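Side-chain contacts in major capsid protein P2 (Pseudoalteromonas phage pm2, PDB 2VVF), which forms the outer protein shell of the virion as a homotrimeric major capsid protein built from two jelly rolls in each subunit: residues R148-Q153 with A162-P167; K152-G157 with I177-V182; I206-Q209 with A213-D216; G227-S232 with E259-W264. All blocks are in the same frame, centred on the assembly; numbering follows the deposited sequence.

The four contacts illustrate how a jelly roll is held together around its sheets, here in the C-terminal of the two jelly rolls of the subunit. Contacts 1 and 2 start from the same strand, 143-154, with centres 14 Å apart. Contact 4 uses the neighbouring strand 252-263, and it meets contact 1 through the Pro165 O to Tyr260 OH pair, 2.7 Å apart and probably hydrogen-bonded. Contact 3 stands apart, its nearest atoms about 6 Å from contact 2 and about 8 Å from contact 4. Contacts 3 and 4 both touch the second subunit of the trimer. The Met261 side chain of contact 4 is about 10 Å from the bound calcium ion, too far to be a ligand.

Contact 1: R148-Q153 with A162-P167; sequences RNFFKQ and ADLPRP
Phe150 lays one face of its ring under the CD2 methyl of Leu164, a CH-pi contact in which that methyl lies 4.3 Å from the ring centroid, 20° off the normal and displaced toward Phe150 CD2. At the far end of the ring, Pro165 arrives from the opposite direction: its CG lies 3.4 Å from Phe150 CZ, and Phe150 CE1 is just as near. With CG anti to the carbonyl carbon (chi1 -56°), the phenyl group reaches from strand 143-154 to the loop that joins strands 157-161 and 171-178. In jelly-roll terms this is the first strand of the second barrel meeting the link between its second and third strands. Backbone hydrogen bonds to Ile256 fix Phe150 in the sheet, and Val258 of the same neighbouring strand packs on its side chain.

Two residues on, Lys152 projects toward the same loop, its chain bent at chi2 and chi4. Its NZ forms a salt bridge with the carboxylate of Asp163, although the modelled nitrogen and OD1 are too close for the exact geometry to be trusted. The join between loop and strand therefore rests chiefly on the apolar packing of Phe150 with Leu164 and Pro165; if the ion pair is real, the lysine probably helps to keep the Asp163 carboxylate ionised.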
loop_
_atom_site.group_PDB
_atom_site.type_symbol
_atom_site.label_atom_id
_atom_site.label_comp_id
_atom_site.label_asym_id
_atom_site.label_seq_id
_atom_site.Cartn_x
_atom_site.Cartn_y
_atom_site.Cartn_z
ATOM N N ARG A 148 -13.843 -14.565 18.644
ATOM C CA ARG A 148 -14.449 -15.074 19.873
ATOM C C ARG A 148 -14.432 -14.048 21.002
ATOM O O ARG A 148 -13.505 -13.246 21.119
ATOM C CB ARG A 148 -13.774 -16.373 20.317
ATOM C CG ARG A 148 -14.108 -17.571 19.444
ATOM C CD ARG A 148 -15.550 -17.518 18.956
ATOM N NE ARG A 148 -15.740 -18.297 17.736
ATOM C CZ ARG A 148 -15.808 -19.623 17.699
ATOM N NH1 ARG A 148 -15.715 -20.324 18.819
ATOM N NH2 ARG A 148 -15.971 -20.248 16.542
ATOM N N ASN A 149 -15.469 -14.091 21.833
ATOM C CA ASN A 149 -15.629 -13.155 22.940
ATOM C C ASN A 149 -15.359 -13.812 24.290
ATOM O O ASN A 149 -15.818 -14.923 24.550
ATOM C CB ASN A 149 -17.057 -12.592 22.928
ATOM C CG ASN A 149 -17.106 -11.115 23.246
ATOM O OD1 ASN A 149 -16.072 -10.470 23.431
ATOM N ND2 ASN A 149 -18.312 -10.564 23.307
ATOM N N PHE A 150 -14.634 -13.104 25.152
ATOM C CA PHE A 150 -14.329 -13.594 26.494
ATOM C C PHE A 150 -14.361 -12.435 27.488
ATOM O O PHE A 150 -13.917 -11.330 27.179
ATOM C CB PHE A 150 -12.958 -14.275 26.535
ATOM C CG PHE A 150 -12.802 -15.392 25.543
ATOM C CD1 PHE A 150 -13.296 -16.656 25.819
ATOM C CD2 PHE A 150 -12.142 -15.184 24.344
ATOM C CE1 PHE A 150 -13.154 -17.686 24.910
ATOM C CE2 PHE A 150 -11.996 -16.210 23.430
ATOM C CZ PHE A 150 -12.503 -17.464 23.715
ATOM N N PHE A 151 -14.900 -12.687 28.677
ATOM C CA PHE A 151 -14.981 -11.659 29.708
ATOM C C PHE A 151 -14.200 -12.089 30.941
ATOM O O PHE A 151 -14.423 -13.172 31.483
ATOM C CB PHE A 151 -16.439 -11.368 30.069
ATOM C CG PHE A 151 -17.196 -10.652 28.988
ATOM C CD1 PHE A 151 -17.308 -9.272 29.000
ATOM C CD2 PHE A 151 -17.784 -11.359 27.951
ATOM C CE1 PHE A 151 -17.998 -8.609 28.002
ATOM C CE2 PHE A 151 -18.478 -10.704 26.952
ATOM C CZ PHE A 151 -18.585 -9.328 26.976
ATOM N N LYS A 152 -13.263 -11.251 31.365
ATOM C CA LYS A 152 -12.439 -11.576 32.518
ATOM C C LYS A 152 -12.223 -10.365 33.414
ATOM O O LYS A 152 -12.253 -9.225 32.953
ATOM C CB LYS A 152 -11.100 -12.160 32.069
ATOM C CG LYS A 152 -11.071 -13.678 32.050
ATOM C CD LYS A 152 -10.687 -14.209 30.683
ATOM C CE LYS A 152 -11.287 -15.583 30.444
ATOM N NZ LYS A 152 -10.250 -16.586 30.086
ATOM N N GLN A 153 -12.015 -10.625 34.699
ATOM C CA GLN A 153 -11.812 -9.560 35.669
ATOM C C GLN A 153 -10.365 -9.095 35.723
ATOM O O GLN A 153 -9.439 -9.903 35.817
ATOM C CB GLN A 153 -12.271 -10.001 37.060
ATOM C CG GLN A 153 -12.219 -8.901 38.109
ATOM C CD GLN A 153 -13.309 -7.866 37.920
ATOM O OE1 GLN A 153 -14.207 -8.035 37.095
ATOM N NE2 GLN A 153 -13.236 -6.783 38.686
ATOM N N ALA A 162 -4.695 -17.158 31.600
ATOM C CA ALA A 162 -4.104 -18.320 30.944
ATOM C C ALA A 162 -5.126 -19.379 30.542
ATOM O O ALA A 162 -4.756 -20.466 30.097
ATOM C CB ALA A 162 -3.031 -18.934 31.834
ATOM N N ASP A 163 -6.408 -19.068 30.701
ATOM C CA ASP A 163 -7.467 -20.018 30.370
ATOM C C ASP A 163 -8.124 -19.780 29.013
ATOM O O ASP A 163 -9.278 -20.148 28.804
ATOM C CB ASP A 163 -8.523 -20.064 31.478
ATOM C CG ASP A 163 -9.192 -18.722 31.707
ATOM O OD1 ASP A 163 -8.631 -17.691 31.276
ATOM O OD2 ASP A 163 -10.277 -18.698 32.327
ATOM N N LEU A 164 -7.384 -19.183 28.085
ATOM C CA LEU A 164 -7.913 -18.928 26.749
ATOM C C LEU A 164 -7.934 -20.223 25.941
ATOM O O LEU A 164 -6.967 -20.984 25.947
ATOM C CB LEU A 164 -7.081 -17.859 26.032
ATOM C CG LEU A 164 -7.301 -16.416 26.490
ATOM C CD1 LEU A 164 -6.444 -15.454 25.683
ATOM C CD2 LEU A 164 -8.772 -16.028 26.411
ATOM N N PRO A 165 -9.048 -20.479 25.261
ATOM C CA PRO A 165 -9.192 -21.694 24.466
ATOM C C PRO A 165 -8.020 -21.881 23.509
ATOM O O PRO A 165 -7.562 -20.928 22.878
ATOM C CB PRO A 165 -10.483 -21.447 23.683
ATOM C CG PRO A 165 -11.263 -20.508 24.535
ATOM C CD PRO A 165 -10.244 -19.620 25.187
ATOM N N ARG A 166 -7.539 -23.116 23.406
ATOM C CA ARG A 166 -6.420 -23.428 22.525
ATOM C C ARG A 166 -6.762 -24.546 21.547
ATOM O O ARG A 166 -6.150 -25.611 21.576
ATOM C CB ARG A 166 -5.182 -23.811 23.341
ATOM C CG ARG A 166 -4.518 -22.648 24.060
ATOM C CD ARG A 166 -3.102 -23.000 24.485
ATOM N NE ARG A 166 -2.993 -23.202 25.926
ATOM C CZ ARG A 166 -2.653 -24.353 26.496
ATOM N NH1 ARG A 166 -2.388 -25.414 25.744
ATOM N NH2 ARG A 166 -2.578 -24.446 27.816
ATOM N N PRO A 167 -7.737 -24.298 20.678
ATOM C CA PRO A 167 -8.137 -25.290 19.683
ATOM C C PRO A 167 -6.918 -25.761 18.894
ATOM O O PRO A 167 -6.178 -24.953 18.335
ATOM C CB PRO A 167 -9.102 -24.515 18.774
ATOM C CG PRO A 167 -8.843 -23.067 19.064
ATOM C CD PRO A 167 -8.443 -23.020 20.497
#

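Contact 2: K152-G157 with I177-V182; sequences KQLNNG and IKAAGV
Strands 143-154 and 171-178 flank strand 252-263 in one antiparallel sheet, so the backbones here do not pair with each other, and the closest alpha carbons, those of Leu154 and Ala179, are 8.3 Å apart. The gap is bridged by Leu154, whose side chain points toward the 177-182 segment. One methyl does the touching: Leu154 CD1 lies 3.7 Å from Ala179 CB and 3.7 Å from Val182 CG2. It also reaches Ile177 CG2, more loosely, at 4.3 Å. The leucine gamma carbon is anti to the carbonyl carbon (chi1 -79°) and CD1 continues the chain in an extended line, which carries that methyl to the middle of the three partners. Val182 meets it at about a right angle, offering the branch that lies beside its own backbone N.

The turn leads from strand 171-178 of one sheet into strand 182-189 of the facing sheet, the passage between the two sheets of a jelly roll. Ile246 of strand 242-248 packs on both Leu154 and Val182, and Ala254 covers Leu154 from the intervening strand. Gly181 O, meanwhile, accepts hydrogen bonds from the hydroxyls of Ser248 and Thr249. All four touching residues are buried and meet solely through carbon atoms, so the contact is governed by shape and by the removal of methyl groups from water, with no directional bond to set the angle of approach.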
loop_
_atom_site.group_PDB
_atom_site.type_symbol
_atom_site.label_atom_id
_atom_site.label_comp_id
_atom_site.label_asym_id
_atom_site.label_seq_id
_atom_site.Cartn_x
_atom_site.Cartn_y
_atom_site.Cartn_z
ATOM N N LYS A 152 -13.263 -11.251 31.365
ATOM C CA LYS A 152 -12.439 -11.576 32.518
ATOM C C LYS A 152 -12.223 -10.365 33.414
ATOM O O LYS A 152 -12.253 -9.225 32.953
ATOM C CB LYS A 152 -11.100 -12.160 32.069
ATOM C CG LYS A 152 -11.071 -13.678 32.050
ATOM C CD LYS A 152 -10.687 -14.209 30.683
ATOM C CE LYS A 152 -11.287 -15.583 30.444
ATOM N NZ LYS A 152 -10.250 -16.586 30.086
ATOM N N GLN A 153 -12.015 -10.625 34.699
ATOM C CA GLN A 153 -11.812 -9.560 35.669
ATOM C C GLN A 153 -10.365 -9.095 35.723
ATOM O O GLN A 153 -9.439 -9.903 35.817
ATOM C CB GLN A 153 -12.271 -10.001 37.060
ATOM C CG GLN A 153 -12.219 -8.901 38.109
ATOM C CD GLN A 153 -13.309 -7.866 37.920
ATOM O OE1 GLN A 153 -14.207 -8.035 37.095
ATOM N NE2 GLN A 153 -13.236 -6.783 38.686
ATOM N N LEU A 154 -10.184 -7.781 35.667
ATOM C CA LEU A 154 -8.858 -7.189 35.746
ATOM C C LEU A 154 -8.744 -6.505 37.090
ATOM O O LEU A 154 -9.708 -5.940 37.602
ATOM C CB LEU A 154 -8.643 -6.167 34.631
ATOM C CG LEU A 154 -8.320 -6.742 33.253
ATOM C CD1 LEU A 154 -7.888 -5.638 32.302
ATOM C CD2 LEU A 154 -7.257 -7.826 33.352
ATOM N N ASN A 155 -7.563 -6.571 37.679
ATOM C CA ASN A 155 -7.370 -5.945 38.959
ATOM C C ASN A 155 -6.534 -4.721 38.770
ATOM O O ASN A 155 -5.901 -4.521 37.725
ATOM C CB ASN A 155 -6.601 -6.867 39.891
ATOM C CG ASN A 155 -7.243 -8.206 40.029
ATOM O OD1 ASN A 155 -6.668 -9.231 39.643
ATOM N ND2 ASN A 155 -8.479 -8.213 40.511
ATOM N N ASN A 156 -6.458 -3.949 39.838
ATOM C CA ASN A 156 -5.591 -2.813 39.844
ATOM C C ASN A 156 -4.302 -3.402 40.427
ATOM O O ASN A 156 -4.205 -3.718 41.624
ATOM C CB ASN A 156 -6.149 -1.707 40.720
ATOM C CG ASN A 156 -5.086 -0.750 41.153
ATOM O OD1 ASN A 156 -4.176 -0.428 40.379
ATOM N ND2 ASN A 156 -5.147 -0.327 42.413
ATOM N N GLY A 157 -3.363 -3.647 39.526
ATOM C CA GLY A 157 -2.103 -4.289 39.846
ATOM C C GLY A 157 -1.832 -5.216 38.665
ATOM O O GLY A 157 -1.857 -4.782 37.513
ATOM N N ILE A 177 -7.591 -6.527 24.243
ATOM C CA ILE A 177 -8.028 -6.352 25.621
ATOM C C ILE A 177 -8.799 -5.042 25.747
ATOM O O ILE A 177 -8.223 -3.958 25.656
ATOM C CB ILE A 177 -6.842 -6.400 26.600
ATOM C CG1 ILE A 177 -6.136 -7.755 26.515
ATOM C CG2 ILE A 177 -7.310 -6.114 28.022
ATOM C CD1 ILE A 177 -4.634 -7.669 26.657
ATOM N N LYS A 178 -10.109 -5.150 25.932
ATOM C CA LYS A 178 -10.960 -3.974 26.052
ATOM C C LYS A 178 -11.130 -3.552 27.505
ATOM O O LYS A 178 -11.993 -4.067 28.218
ATOM C CB LYS A 178 -12.321 -4.233 25.408
ATOM C CG LYS A 178 -12.254 -4.536 23.921
ATOM C CD LYS A 178 -13.398 -3.872 23.175
ATOM C CE LYS A 178 -14.622 -4.771 23.124
ATOM N NZ LYS A 178 -15.800 -4.074 22.541
ATOM N N ALA A 179 -10.292 -2.615 27.934
ATOM C CA ALA A 179 -10.324 -2.094 29.296
ATOM C C ALA A 179 -9.770 -0.675 29.274
ATOM O O ALA A 179 -8.957 -0.338 28.416
ATOM C CB ALA A 179 -9.499 -2.977 30.222
ATOM N N ALA A 180 -10.214 0.155 30.212
ATOM C CA ALA A 180 -9.782 1.549 30.252
ATOM C C ALA A 180 -8.534 1.838 31.087
ATOM O O ALA A 180 -7.954 2.918 30.976
ATOM C CB ALA A 180 -10.931 2.445 30.686
ATOM N N GLY A 181 -8.123 0.889 31.925
ATOM C CA GLY A 181 -6.969 1.110 32.793
ATOM C C GLY A 181 -5.788 0.159 32.607
ATOM O O GLY A 181 -5.075 -0.140 33.566
ATOM N N VAL A 182 -5.559 -0.291 31.377
ATOM C CA VAL A 182 -4.437 -1.182 31.098
ATOM C C VAL A 182 -3.174 -0.381 30.775
ATOM O O VAL A 182 -3.152 0.406 29.831
ATOM C CB VAL A 182 -4.776 -2.208 29.999
ATOM C CG1 VAL A 182 -3.557 -3.057 29.665
ATOM C CG2 VAL A 182 -5.937 -3.089 30.440
#

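Contact 3: I206-Q209 with A213-D216; sequences ILEQ and AVLD
Val214 packs on residues 206-209 of helix 200-209, in the connection that runs between strands 192-199 and 218-222 of the second jelly roll. Three residues separate the two segments; the chain reverses direction and diverges from the helix, passing nearest at Ala213 and turning Val214 back toward Leu207 and Glu208. Val214, Glu208 and Leu207 supply most of the surface buried here. One branch of the valine does the work. Its CG2 lies beside its own backbone N, while CG1 is opposite that N (chi1 180°), and CG2 is thereby presented to the helix. Leu207 comes in more distantly, with CD1 4.5 Å from Val214 CG2, and is otherwise buried against Leu225, Thr220 and Asp222. Arg71 of helix 63-71, in the first jelly roll, also touches Leu207, so the connection lies where the two barrels adjoin.

Glu208 also packs on Lys75 of the second subunit, and Gln209 is hydrogen-bonded there to Asp33 and Gln134. Within the subunit, Glu208 runs its aliphatic stem across Val214 at about a right angle: its CG sits 3.7 Å from Val214 CG2, and its carboxylate carbon CD is 4.1 Å from the same methyl.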
loop_
_atom_site.group_PDB
_atom_site.type_symbol
_atom_site.label_atom_id
_atom_site.label_comp_id
_atom_site.label_asym_id
_atom_site.label_seq_id
_atom_site.Cartn_x
_atom_site.Cartn_y
_atom_site.Cartn_z
ATOM N N ILE A 206 4.171 0.581 17.940
ATOM C CA ILE A 206 4.473 -0.496 17.005
ATOM C C ILE A 206 3.265 -0.764 16.110
ATOM O O ILE A 206 3.411 -1.000 14.910
ATOM C CB ILE A 206 4.932 -1.772 17.732
ATOM C CG1 ILE A 206 6.185 -1.488 18.564
ATOM C CG2 ILE A 206 5.209 -2.877 16.733
ATOM C CD1 ILE A 206 6.502 -2.564 19.583
ATOM N N LEU A 207 2.073 -0.714 16.697
ATOM C CA LEU A 207 0.844 -0.935 15.945
ATOM C C LEU A 207 0.738 0.089 14.819
ATOM O O LEU A 207 0.584 -0.270 13.652
ATOM C CB LEU A 207 -0.377 -0.825 16.864
ATOM C CG LEU A 207 -0.683 -2.004 17.791
ATOM C CD1 LEU A 207 -1.773 -1.626 18.780
ATOM C CD2 LEU A 207 -1.079 -3.239 16.998
ATOM N N GLU A 208 0.818 1.367 15.179
ATOM C CA GLU A 208 0.740 2.450 14.205
ATOM C C GLU A 208 1.872 2.348 13.188
ATOM O O GLU A 208 1.729 2.759 12.038
ATOM C CB GLU A 208 0.811 3.805 14.913
ATOM C CG GLU A 208 -0.358 4.088 15.837
ATOM C CD GLU A 208 -0.241 5.434 16.523
ATOM O OE1 GLU A 208 0.789 5.678 17.184
ATOM O OE2 GLU A 208 -1.177 6.250 16.394
ATOM N N GLN A 209 3.000 1.800 13.628
ATOM C CA GLN A 209 4.166 1.637 12.769
ATOM C C GLN A 209 3.854 0.721 11.590
ATOM O O GLN A 209 4.551 0.740 10.572
ATOM C CB GLN A 209 5.331 1.065 13.578
ATOM C CG GLN A 209 6.700 1.332 12.986
ATOM C CD GLN A 209 7.788 0.539 13.681
ATOM O OE1 GLN A 209 8.064 -0.605 13.325
ATOM N NE2 GLN A 209 8.395 1.136 14.698
ATOM N N ALA A 213 -4.600 1.375 13.292
ATOM C CA ALA A 213 -5.140 2.460 14.100
ATOM C C ALA A 213 -5.396 1.948 15.512
ATOM O O ALA A 213 -5.980 0.877 15.696
ATOM C CB ALA A 213 -6.428 2.987 13.487
ATOM N N VAL A 214 -4.950 2.707 16.506
ATOM C CA VAL A 214 -5.144 2.322 17.898
ATOM C C VAL A 214 -6.583 2.584 18.335
ATOM O O VAL A 214 -7.104 3.688 18.166
ATOM C CB VAL A 214 -4.127 3.021 18.822
ATOM C CG1 VAL A 214 -4.345 2.609 20.269
ATOM C CG2 VAL A 214 -2.702 2.711 18.379
ATOM N N LEU A 215 -7.226 1.558 18.883
ATOM C CA LEU A 215 -8.605 1.674 19.343
ATOM C C LEU A 215 -8.656 2.171 20.783
ATOM O O LEU A 215 -7.816 1.806 21.604
ATOM C CB LEU A 215 -9.327 0.330 19.226
ATOM C CG LEU A 215 -9.358 -0.309 17.836
ATOM C CD1 LEU A 215 -10.042 -1.671 17.882
ATOM C CD2 LEU A 215 -10.038 0.611 16.829
ATOM N N ASP A 216 -9.646 3.005 21.082
ATOM C CA ASP A 216 -9.806 3.559 22.421
ATOM C C ASP A 216 -10.066 2.473 23.459
ATOM O O ASP A 216 -10.816 1.530 23.211
ATOM C CB ASP A 216 -10.940 4.584 22.445
ATOM C CG ASP A 216 -10.637 5.805 21.603
ATOM O OD1 ASP A 216 -9.487 5.932 21.133
ATOM O OD2 ASP A 216 -11.548 6.638 21.411
#

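Contact 4: G227-S232 with E259-W264; sequences GDVYQS and EYMGVW
The loop between strands 218-222 and 233-234 of the second jelly roll folds here into an Asx turn and a short 3-10 segment, and the CE methyl of Met261, from the last strand of the barrel, fits against Val229 at the start of that segment and Ser232 just beyond it. The methyl lies 3.5 Å from Ser232 OG, 3.8 Å from Ser232 CB and 4.0 Å from Val229 CG2. The side chain runs extended to SD and then bends (chi3 -43°), which turns CE toward the serine and valine. Around the rest of Met261 pack Phe104, Arg171, Ala173 and Trp143, the last of these belonging to the calcium site.

The turn has its own bracing. Asp228 OD1 accepts from Tyr230 N at 3.1 Å, well above the carboxylate plane, and OD2 accepts from Gln231 NE2 at 2.9 Å, the oxygen lying in the plane of the amide. Farther on, Ser232 OG donates to Val229 O at 2.6 Å, nearly in line with the C=O bond (161°), and the backbone N of Ser232 donates to the same oxygen. Arg171 is a second partner for the hydroxyl. Asp228 also forms a salt bridge with Arg102 of the second subunit, where Met1 is hydrogen-bonded to Gln231.

Polar bonds therefore shape the turn and tie it to the neighbouring subunit, whereas strand 252-263 meets it through a methyl group alone; with Ser232 OG already bonded to Val229 O and Arg171, its approach to Met261 CE is plain van der Waals contact and costs no polar partner.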
loop_
_atom_site.group_PDB
_atom_site.type_symbol
_atom_site.label_atom_id
_atom_site.label_comp_id
_atom_site.label_asym_id
_atom_site.label_seq_id
_atom_site.Cartn_x
_atom_site.Cartn_y
_atom_site.Cartn_z
ATOM N N GLY A 227 1.381 -8.823 8.052
ATOM C CA GLY A 227 0.388 -9.363 7.132
ATOM C C GLY A 227 0.695 -10.825 6.840
ATOM O O GLY A 227 -0.019 -11.483 6.088
ATOM N N ASP A 228 1.770 -11.324 7.443
ATOM C CA ASP A 228 2.182 -12.712 7.265
ATOM C C ASP A 228 1.415 -13.619 8.222
ATOM O O ASP A 228 1.524 -13.486 9.442
ATOM C CB ASP A 228 3.687 -12.855 7.493
ATOM C CG ASP A 228 4.183 -14.263 7.232
ATOM O OD1 ASP A 228 3.412 -15.070 6.670
ATOM O OD2 ASP A 228 5.340 -14.565 7.594
ATOM N N VAL A 229 0.629 -14.533 7.660
ATOM C CA VAL A 229 -0.176 -15.453 8.456
ATOM C C VAL A 229 0.678 -16.382 9.315
ATOM O O VAL A 229 0.225 -16.870 10.349
ATOM C CB VAL A 229 -1.159 -16.248 7.574
ATOM C CG1 VAL A 229 -0.410 -17.244 6.698
ATOM C CG2 VAL A 229 -2.191 -16.958 8.431
ATOM N N TYR A 230 1.911 -16.623 8.878
ATOM C CA TYR A 230 2.828 -17.512 9.587
ATOM C C TYR A 230 3.440 -16.869 10.823
ATOM O O TYR A 230 4.225 -17.494 11.536
ATOM C CB TYR A 230 3.946 -17.977 8.654
ATOM C CG TYR A 230 3.503 -18.976 7.615
ATOM C CD1 TYR A 230 3.332 -20.316 7.941
ATOM C CD2 TYR A 230 3.261 -18.583 6.304
ATOM C CE1 TYR A 230 2.932 -21.236 6.991
ATOM C CE2 TYR A 230 2.859 -19.496 5.346
ATOM C CZ TYR A 230 2.698 -20.822 5.695
ATOM O OH TYR A 230 2.302 -21.737 4.745
ATOM N N GLN A 231 3.095 -15.609 11.063
ATOM C CA GLN A 231 3.619 -14.889 12.216
ATOM C C GLN A 231 2.643 -15.027 13.376
ATOM O O GLN A 231 2.980 -14.744 14.526
ATOM C CB GLN A 231 3.824 -13.409 11.879
ATOM C CG GLN A 231 5.122 -13.095 11.149
ATOM C CD GLN A 231 6.165 -14.186 11.294
ATOM O OE1 GLN A 231 6.741 -14.371 12.365
ATOM N NE2 GLN A 231 6.441 -14.890 10.203
ATOM N N SER A 232 1.430 -15.465 13.061
ATOM C CA SER A 232 0.396 -15.647 14.070
ATOM C C SER A 232 0.738 -16.809 14.995
ATOM O O SER A 232 1.584 -17.644 14.676
ATOM C CB SER A 232 -0.962 -15.886 13.404
ATOM O OG SER A 232 -0.958 -17.095 12.668
ATOM N N GLU A 259 -9.005 -13.281 17.957
ATOM C CA GLU A 259 -9.231 -13.580 16.550
ATOM C C GLU A 259 -8.542 -14.889 16.188
ATOM O O GLU A 259 -7.339 -14.918 15.928
ATOM C CB GLU A 259 -8.696 -12.449 15.670
ATOM C CG GLU A 259 -9.486 -11.156 15.773
ATOM C CD GLU A 259 -8.994 -10.098 14.807
ATOM O OE1 GLU A 259 -9.270 -10.223 13.595
ATOM O OE2 GLU A 259 -8.325 -9.145 15.257
ATOM N N TYR A 260 -9.306 -15.975 16.197
ATOM C CA TYR A 260 -8.769 -17.286 15.863
ATOM C C TYR A 260 -8.788 -17.483 14.352
ATOM O O TYR A 260 -9.442 -16.735 13.626
ATOM C CB TYR A 260 -9.588 -18.390 16.537
ATOM C CG TYR A 260 -9.398 -18.477 18.035
ATOM C CD1 TYR A 260 -8.331 -19.179 18.579
ATOM C CD2 TYR A 260 -10.302 -17.878 18.905
ATOM C CE1 TYR A 260 -8.164 -19.270 19.948
ATOM C CE2 TYR A 260 -10.140 -17.965 20.274
ATOM C CZ TYR A 260 -9.071 -18.659 20.789
ATOM O OH TYR A 260 -8.909 -18.744 22.151
ATOM N N MET A 261 -8.076 -18.503 13.890
ATOM C CA MET A 261 -8.012 -18.825 12.470
ATOM C C MET A 261 -7.815 -20.325 12.300
ATOM O O MET A 261 -7.105 -20.959 13.078
ATOM C CB MET A 261 -6.843 -18.091 11.808
ATOM C CG MET A 261 -7.041 -16.598 11.629
ATOM S SD MET A 261 -5.590 -15.824 10.885
ATOM C CE MET A 261 -4.273 -16.622 11.795
ATOM N N GLY A 262 -8.428 -20.887 11.265
ATOM C CA GLY A 262 -8.300 -22.310 10.992
ATOM C C GLY A 262 -9.290 -22.742 9.913
ATOM O O GLY A 262 -10.181 -21.990 9.547
ATOM N N VAL A 263 -9.106 -23.946 9.394
ATOM C CA VAL A 263 -9.977 -24.532 8.384
ATOM C C VAL A 263 -11.257 -24.929 9.093
ATOM O O VAL A 263 -11.254 -25.744 10.024
ATOM C CB VAL A 263 -9.317 -25.763 7.695
ATOM C CG1 VAL A 263 -10.265 -26.427 6.740
ATOM C CG2 VAL A 263 -8.000 -25.386 7.017
ATOM N N TRP A 264 -12.348 -24.313 8.664
ATOM C CA TRP A 264 -13.639 -24.581 9.259
ATOM C C TRP A 264 -14.008 -26.054 9.175
ATOM O O TRP A 264 -13.856 -26.693 8.133
ATOM C CB TRP A 264 -14.725 -23.723 8.616
ATOM C CG TRP A 264 -16.045 -23.836 9.315
ATOM C CD1 TRP A 264 -16.446 -23.150 10.426
ATOM C CD2 TRP A 264 -17.127 -24.713 8.973
ATOM N NE1 TRP A 264 -17.716 -23.535 10.787
ATOM C CE2 TRP A 264 -18.157 -24.491 9.910
ATOM C CE3 TRP A 264 -17.329 -25.656 7.959
ATOM C CZ2 TRP A 264 -19.369 -25.177 9.864
ATOM C CZ3 TRP A 264 -18.532 -26.337 7.916
ATOM C CH2 TRP A 264 -19.536 -26.095 8.864
#